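Long-range contact in autoinducer 2-binding protein LsrB (Clostridium saccharobutylicum DSM 13864, PDB 6DSP), which binds the quorum-sensing signal autoinducer 2 as an LsrB-type receptor of the bacterial solute-binding protein family: residues Y282-G296 against I299-P311. Numbering follows the deposited sequence.
Sequences YMAYYIASGNSVKVG and IEIPTVGTVEVMP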
loop_
_atom_site.group_PDB
_atom_site.type_symbol
_atom_site.label_atom_id
_atom_site.label_comp_id
_atom_site.label_asym_id
_atom_site.label_seq_id
_atom_site.Cartn_x
_atom_site.Cartn_y
_atom_site.Cartn_z
ATOM N N TYR A 282 -13.492 -1.162 11.132
ATOM C CA TYR A 282 -14.817 -0.632 11.443
ATOM C C TYR A 282 -15.858 -1.090 10.415
ATOM O O TYR A 282 -16.982 -1.482 10.783
ATOM C CB TYR A 282 -14.821 0.903 11.514
ATOM C CG TYR A 282 -16.158 1.384 12.019
ATOM C CD1 TYR A 282 -16.405 1.491 13.380
ATOM C CD2 TYR A 282 -17.206 1.660 11.136
ATOM C CE1 TYR A 282 -17.650 1.884 13.861
ATOM C CE2 TYR A 282 -18.468 2.059 11.615
ATOM C CZ TYR A 282 -18.674 2.168 12.983
ATOM O OH TYR A 282 -19.893 2.568 13.508
ATOM N N MET A 283 -15.521 -1.025 9.120
ATOM C CA MET A 283 -16.479 -1.460 8.102
ATOM C C MET A 283 -16.831 -2.928 8.286
ATOM O O MET A 283 -17.998 -3.313 8.149
ATOM C CB MET A 283 -15.924 -1.198 6.703
ATOM C CG MET A 283 -15.749 0.313 6.390
ATOM S SD MET A 283 -17.255 1.328 6.655
ATOM C CE MET A 283 -18.376 0.527 5.494
ATOM N N ALA A 284 -15.823 -3.770 8.558
ATOM C CA ALA A 284 -16.091 -5.185 8.819
ATOM C C ALA A 284 -17.017 -5.370 10.026
ATOM O O ALA A 284 -17.975 -6.135 9.962
ATOM C CB ALA A 284 -14.780 -5.907 9.030
ATOM N N TYR A 285 -16.747 -4.654 11.119
ATOM C CA TYR A 285 -17.567 -4.726 12.327
ATOM C C TYR A 285 -18.978 -4.229 12.059
ATOM O O TYR A 285 -19.958 -4.825 12.515
ATOM C CB TYR A 285 -16.907 -3.880 13.409
ATOM C CG TYR A 285 -17.831 -3.396 14.490
ATOM C CD1 TYR A 285 -18.196 -4.229 15.541
ATOM C CD2 TYR A 285 -18.291 -2.088 14.493
ATOM C CE1 TYR A 285 -19.047 -3.782 16.556
ATOM C CE2 TYR A 285 -19.135 -1.623 15.503
ATOM C CZ TYR A 285 -19.507 -2.480 16.524
ATOM O OH TYR A 285 -20.337 -2.011 17.518
ATOM N N TYR A 286 -19.095 -3.138 11.303
ATOM C CA TYR A 286 -20.393 -2.535 11.031
ATOM C C TYR A 286 -21.272 -3.489 10.242
ATOM O O TYR A 286 -22.462 -3.670 10.559
ATOM C CB TYR A 286 -20.155 -1.236 10.255
ATOM C CG TYR A 286 -21.380 -0.405 10.000
ATOM C CD1 TYR A 286 -21.913 0.397 10.988
ATOM C CD2 TYR A 286 -21.985 -0.401 8.757
ATOM C CE1 TYR A 286 -23.039 1.178 10.763
ATOM C CE2 TYR A 286 -23.104 0.384 8.508
ATOM C CZ TYR A 286 -23.637 1.183 9.523
ATOM O OH TYR A 286 -24.750 1.984 9.336
ATOM N N ILE A 287 -20.695 -4.146 9.237
ATOM C CA ILE A 287 -21.461 -5.120 8.461
ATOM C C ILE A 287 -21.733 -6.381 9.273
ATOM O O ILE A 287 -22.862 -6.892 9.288
ATOM C CB ILE A 287 -20.728 -5.428 7.155
ATOM C CG1 ILE A 287 -20.692 -4.185 6.254
ATOM C CG2 ILE A 287 -21.373 -6.640 6.454
ATOM C CD1 ILE A 287 -19.707 -4.378 5.108
ATOM N N ALA A 288 -20.719 -6.888 9.987
ATOM C CA ALA A 288 -20.908 -8.104 10.786
ATOM C C ALA A 288 -21.922 -7.909 11.907
ATOM O O ALA A 288 -22.529 -8.888 12.363
ATOM C CB ALA A 288 -19.566 -8.562 11.343
ATOM N N SER A 289 -22.121 -6.665 12.353
ATOM C CA SER A 289 -23.138 -6.323 13.341
ATOM C C SER A 289 -24.550 -6.310 12.766
ATOM O O SER A 289 -25.506 -6.120 13.523
ATOM C CB SER A 289 -22.826 -4.959 13.965
ATOM O OG SER A 289 -21.681 -5.069 14.768
ATOM N N GLY A 290 -24.711 -6.495 11.462
ATOM C CA GLY A 290 -26.023 -6.605 10.858
ATOM C C GLY A 290 -26.490 -5.396 10.078
ATOM O O GLY A 290 -27.656 -5.351 9.671
ATOM N N ASN A 291 -25.622 -4.432 9.826
ATOM C CA ASN A 291 -25.998 -3.257 9.065
ATOM C C ASN A 291 -25.668 -3.507 7.609
ATOM O O ASN A 291 -24.595 -4.013 7.281
ATOM C CB ASN A 291 -25.207 -2.045 9.562
ATOM C CG ASN A 291 -25.477 -1.760 11.016
ATOM O OD1 ASN A 291 -26.574 -1.299 11.382
ATOM N ND2 ASN A 291 -24.519 -2.090 11.863
ATOM N N SER A 292 -26.594 -3.143 6.736
ATOM C CA SER A 292 -26.357 -3.308 5.320
ATOM C C SER A 292 -25.565 -2.115 4.824
ATOM O O SER A 292 -25.744 -0.985 5.287
ATOM C CB SER A 292 -27.677 -3.381 4.569
ATOM O OG SER A 292 -28.239 -2.081 4.443
ATOM N N VAL A 293 -24.673 -2.367 3.889
ATOM C CA VAL A 293 -23.872 -1.318 3.291
ATOM C C VAL A 293 -23.982 -1.458 1.782
ATOM O O VAL A 293 -23.756 -2.546 1.240
ATOM C CB VAL A 293 -22.402 -1.452 3.726
ATOM C CG1 VAL A 293 -21.550 -0.499 2.928
ATOM C CG2 VAL A 293 -22.267 -1.167 5.222
ATOM N N LYS A 294 -24.336 -0.364 1.102
ATOM C CA LYS A 294 -24.413 -0.345 -0.355
ATOM C C LYS A 294 -23.700 0.873 -0.911
ATOM O O LYS A 294 -23.533 1.879 -0.231
ATOM C CB LYS A 294 -25.867 -0.348 -0.839
ATOM C CG LYS A 294 -26.526 -1.678 -0.540
ATOM C CD LYS A 294 -27.953 -1.716 -1.048
ATOM C CE LYS A 294 -28.539 -3.109 -0.844
ATOM N NZ LYS A 294 -28.343 -3.601 0.522
ATOM N N VAL A 295 -23.273 0.752 -2.172
ATOM C CA VAL A 295 -22.688 1.881 -2.879
ATOM C C VAL A 295 -23.627 3.071 -2.791
ATOM O O VAL A 295 -24.842 2.951 -3.003
ATOM C CB VAL A 295 -22.372 1.494 -4.337
ATOM C CG1 VAL A 295 -21.925 2.731 -5.146
ATOM C CG2 VAL A 295 -21.292 0.423 -4.380
ATOM N N GLY A 296 -23.055 4.229 -2.463
ATOM C CA GLY A 296 -23.799 5.453 -2.277
ATOM C C GLY A 296 -24.111 5.778 -0.830
ATOM O O GLY A 296 -24.449 6.931 -0.534
ATOM N N ILE A 299 -21.720 6.709 5.765
ATOM C CA ILE A 299 -21.675 6.068 7.071
ATOM C C ILE A 299 -20.800 6.904 7.992
ATOM O O ILE A 299 -19.669 7.240 7.640
ATOM C CB ILE A 299 -21.148 4.631 6.955
ATOM C CG1 ILE A 299 -22.126 3.814 6.108
ATOM C CG2 ILE A 299 -20.947 4.007 8.342
ATOM C CD1 ILE A 299 -21.498 2.650 5.434
ATOM N N GLU A 300 -21.332 7.242 9.166
ATOM C CA GLU A 300 -20.596 8.015 10.159
ATOM C C GLU A 300 -19.778 7.054 11.010
ATOM O O GLU A 300 -20.337 6.286 11.798
ATOM C CB GLU A 300 -21.567 8.811 11.029
ATOM C CG GLU A 300 -20.935 9.420 12.264
ATOM C CD GLU A 300 -19.798 10.366 11.928
ATOM O OE1 GLU A 300 -18.749 10.299 12.605
ATOM O OE2 GLU A 300 -19.953 11.181 10.990
ATOM N N ILE A 301 -18.457 7.091 10.858
ATOM C CA ILE A 301 -17.552 6.286 11.674
ATOM C C ILE A 301 -17.164 7.123 12.891
ATOM O O ILE A 301 -16.443 8.120 12.732
ATOM C CB ILE A 301 -16.319 5.859 10.872
ATOM C CG1 ILE A 301 -16.761 5.039 9.653
ATOM C CG2 ILE A 301 -15.347 5.098 11.759
ATOM C CD1 ILE A 301 -15.616 4.553 8.801
ATOM N N PRO A 302 -17.599 6.760 14.100
ATOM C CA PRO A 302 -17.394 7.641 15.259
ATOM C C PRO A 302 -15.927 8.008 15.428
ATOM O O PRO A 302 -15.046 7.148 15.384
ATOM C CB PRO A 302 -17.895 6.801 16.436
ATOM C CG PRO A 302 -18.827 5.816 15.838
ATOM C CD PRO A 302 -18.281 5.511 14.464
ATOM N N THR A 303 -15.672 9.302 15.629
ATOM C CA THR A 303 -14.353 9.915 15.839
ATOM C C THR A 303 -13.459 9.932 14.603
ATOM O O THR A 303 -12.321 10.421 14.690
ATOM C CB THR A 303 -13.587 9.362 17.054
ATOM O OG1 THR A 303 -12.980 8.104 16.725
ATOM C CG2 THR A 303 -14.523 9.180 18.236
ATOM N N VAL A 304 -13.918 9.419 13.466
ATOM C CA VAL A 304 -13.178 9.469 12.217
ATOM C C VAL A 304 -13.834 10.419 11.226
ATOM O O VAL A 304 -13.190 11.326 10.705
ATOM C CB VAL A 304 -13.012 8.060 11.612
ATOM C CG1 VAL A 304 -12.380 8.172 10.231
ATOM C CG2 VAL A 304 -12.165 7.204 12.534
ATOM N N GLY A 305 -15.117 10.239 10.977
ATOM C CA GLY A 305 -15.875 11.095 10.103
ATOM C C GLY A 305 -16.788 10.262 9.239
ATOM O O GLY A 305 -16.904 9.043 9.403
ATOM N N THR A 306 -17.445 10.942 8.312
ATOM C CA THR A 306 -18.424 10.318 7.442
ATOM C C THR A 306 -17.726 9.861 6.173
ATOM O O THR A 306 -16.981 10.626 5.555
ATOM C CB THR A 306 -19.518 11.330 7.107
ATOM O OG1 THR A 306 -20.168 11.714 8.318
ATOM C CG2 THR A 306 -20.521 10.716 6.173
ATOM N N VAL A 307 -17.958 8.613 5.796
ATOM C CA VAL A 307 -17.377 8.054 4.585
ATOM C C VAL A 307 -18.494 7.748 3.604
ATOM O O VAL A 307 -19.645 7.518 3.993
ATOM C CB VAL A 307 -16.514 6.807 4.867
ATOM C CG1 VAL A 307 -15.459 7.165 5.892
ATOM C CG2 VAL A 307 -17.369 5.640 5.338
ATOM N N GLU A 308 -18.152 7.765 2.316
ATOM C CA GLU A 308 -19.093 7.431 1.255
ATOM C C GLU A 308 -18.613 6.166 0.559
ATOM O O GLU A 308 -17.446 6.080 0.165
ATOM C CB GLU A 308 -19.229 8.583 0.247
ATOM C CG GLU A 308 -20.265 8.277 -0.823
ATOM C CD GLU A 308 -20.293 9.302 -1.925
ATOM O OE1 GLU A 308 -19.640 10.352 -1.765
ATOM O OE2 GLU A 308 -20.962 9.052 -2.957
ATOM N N VAL A 309 -19.504 5.194 0.397
ATOM C CA VAL A 309 -19.140 3.973 -0.326
ATOM C C VAL A 309 -19.237 4.239 -1.823
ATOM O O VAL A 309 -20.297 4.618 -2.332
ATOM C CB VAL A 309 -20.027 2.791 0.080
ATOM C CG1 VAL A 309 -19.570 1.495 -0.612
ATOM C CG2 VAL A 309 -19.996 2.625 1.597
ATOM N N MET A 310 -18.132 4.025 -2.531
ATOM C CA MET A 310 -17.988 4.279 -3.957
ATOM C C MET A 310 -18.068 2.986 -4.748
ATOM O O MET A 310 -17.808 1.903 -4.213
ATOM C CB MET A 310 -16.619 4.916 -4.246
ATOM C CG MET A 310 -16.263 6.035 -3.287
ATOM S SD MET A 310 -17.483 7.346 -3.243
ATOM C CE MET A 310 -17.309 7.927 -4.915
ATOM N N PRO A 311 -18.381 3.041 -6.040
ATOM C CA PRO A 311 -18.348 1.811 -6.855
ATOM C C PRO A 311 -16.938 1.258 -6.988
ATOM O O PRO A 311 -15.941 1.979 -6.897
ATOM C CB PRO A 311 -18.880 2.271 -8.221
ATOM C CG PRO A 311 -18.814 3.691 -8.221
ATOM C CD PRO A 311 -18.759 4.226 -6.825
HETATM O O HOH W 1 -21.708 4.101 12.157
#
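Tyr282 OH and Glu300 O share a water that links 282-296 to 299-311. The water donates to Glu300 O at 2.6 Å and lies 2.7 Å from Tyr282 OH. The one direct hydrogen bond between the segments is nearly straight (168°) and runs from Gly296 N to Val309 O, 2.8 Å away.

Most of the remaining contact is apolar. Ile301 CG2 sits over one face of the Tyr282 ring, 4.0 Å from its centroid, in a CH-pi contact. Pro302 CD approaches the phenol end of the same ring, 3.5 Å from Tyr282 OH. Trp50 of helix 34-50 meets this tyrosine edge-to-face.

Ile299 works with both branches. CG2 lies over a face of the Tyr286 ring, 4.2 Å from the centroid. Asn291 CB covers the opposite face. The other branch ends in CD1, which meets Met283 CE tip to tip at 3.8 Å. Bends in the Met283 chain (chi2 -53°, chi3 -60°) bring its methyl to this point. Val293 CG2 meets Ile299 CD1, and Val293 CG1 meets Val309 CG2. Val295 CG1 packs 3.9 Å from Pro311 CD.

Helix 273-288 ends in a Schellman motif at Gly290. The chain then returns to the hairpin of strands 298-301 and 305-311, which has a classic beta bulge at Val304 and Gly305 opposite Ile301. The hairpin forms one edge of the mixed sheet, and helix 273-288 packs against that sheet, in one lobe of the two-lobed periplasmic binding protein fold.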